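Local coordinates for quinone oxidoreductase (Thermus thermophilus, PDB 1IYZ) that binds NADPH and acts as a quinone oxidoreductase, probably using this cofactor to reduce quinones, at the interface of chains A and B. Numbering follows the deposited sequence. Chains: chain A/B, Quinone oxidoreductase.

The interface of chains A and B. Residues chain A 167, 171-172; chain B 270.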
# COMPACT_ATOMS: atom_id res chain seq x y z
N LEU A 167 -5.10 -2.78 -2.50
CA LEU A 167 -5.21 -4.12 -1.95
C LEU A 167 -4.71 -4.10 -0.50
O LEU A 167 -5.22 -4.83 0.35
CB LEU A 167 -4.37 -5.07 -2.81
CG LEU A 167 -4.89 -6.46 -3.22
CD1 LEU A 167 -4.57 -7.48 -2.13
CD2 LEU A 167 -6.38 -6.40 -3.51
N ALA A 171 -8.86 -3.42 0.06
CA ALA A 171 -9.61 -3.91 -1.09
C ALA A 171 -9.62 -5.43 -1.04
O ALA A 171 -8.58 -6.05 -0.82
CB ALA A 171 -8.96 -3.44 -2.36
N GLU A 172 -10.80 -6.02 -1.25
CA GLU A 172 -10.95 -7.47 -1.25
C GLU A 172 -10.26 -8.02 -2.50
O GLU A 172 -9.60 -9.06 -2.47
CB GLU A 172 -12.43 -7.84 -1.24
CG GLU A 172 -12.72 -9.34 -1.36
CD GLU A 172 -14.20 -9.65 -1.24
OE1 GLU A 172 -14.67 -10.59 -1.92
OE2 GLU A 172 -14.90 -8.95 -0.47
N ARG B 270 -2.32 -11.30 3.11
CA ARG B 270 -2.29 -11.28 1.65
C ARG B 270 -0.89 -10.94 1.18
O ARG B 270 -0.40 -9.83 1.38
CB ARG B 270 -3.27 -10.23 1.11
CG ARG B 270 -4.71 -10.36 1.60
CD ARG B 270 -5.39 -11.57 0.98
NE ARG B 270 -5.46 -11.51 -0.48
CZ ARG B 270 -6.00 -10.52 -1.19
NH1 ARG B 270 -6.54 -9.47 -0.56
NH2 ARG B 270 -6.03 -10.58 -2.52
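Helix 164-169 of chain A, within the zinc-binding dehydrogenase family region, and the loop from it to strand 173-176 meet a loop of chain B that precedes strand 273-278. A:Leu167, near the end of the helix, turns its CD1 methyl towards the guanidinium of B:Arg270 and lies 3.5 Å from CZ. CD1 comes in obliquely from one side of the plane, beyond the NH1 and NH2 end, and does not stack over CZ: NH1 is 3.2 Å and NH2 3.4 Å from CD1, and the two side chains cross at about a right angle. The backbone carbonyl O of A:Glu172 lies on the other side of the plane, tilted off the NH1/NH2 rim, 3.6 Å from NH1, longer than a hydrogen bond. At the guanidinium edge, in plane, lies the carbonyl O of A:Ala171, 4.0 Å from NH1. The two carbonyl oxygens probably offer the cationic group weak electrostatic support; the methyl contributes packing. The bends at chi2 (-71°) and chi3 (-61°) bring the terminal nitrogens to the A:Leu167 methyl. Burial is uneven: B:Arg270 loses 50 Å² of surface and A:Leu167 33 Å². Putting an alanine at B:Arg270 would probably leave the A:Leu167 methyl without its packing partner and the two carbonyls without a nearby positive charge. Two-fold symmetry repeats the patch with the chains exchanged, so it may help hold the two copies together, if the deposited dimer is the biological one.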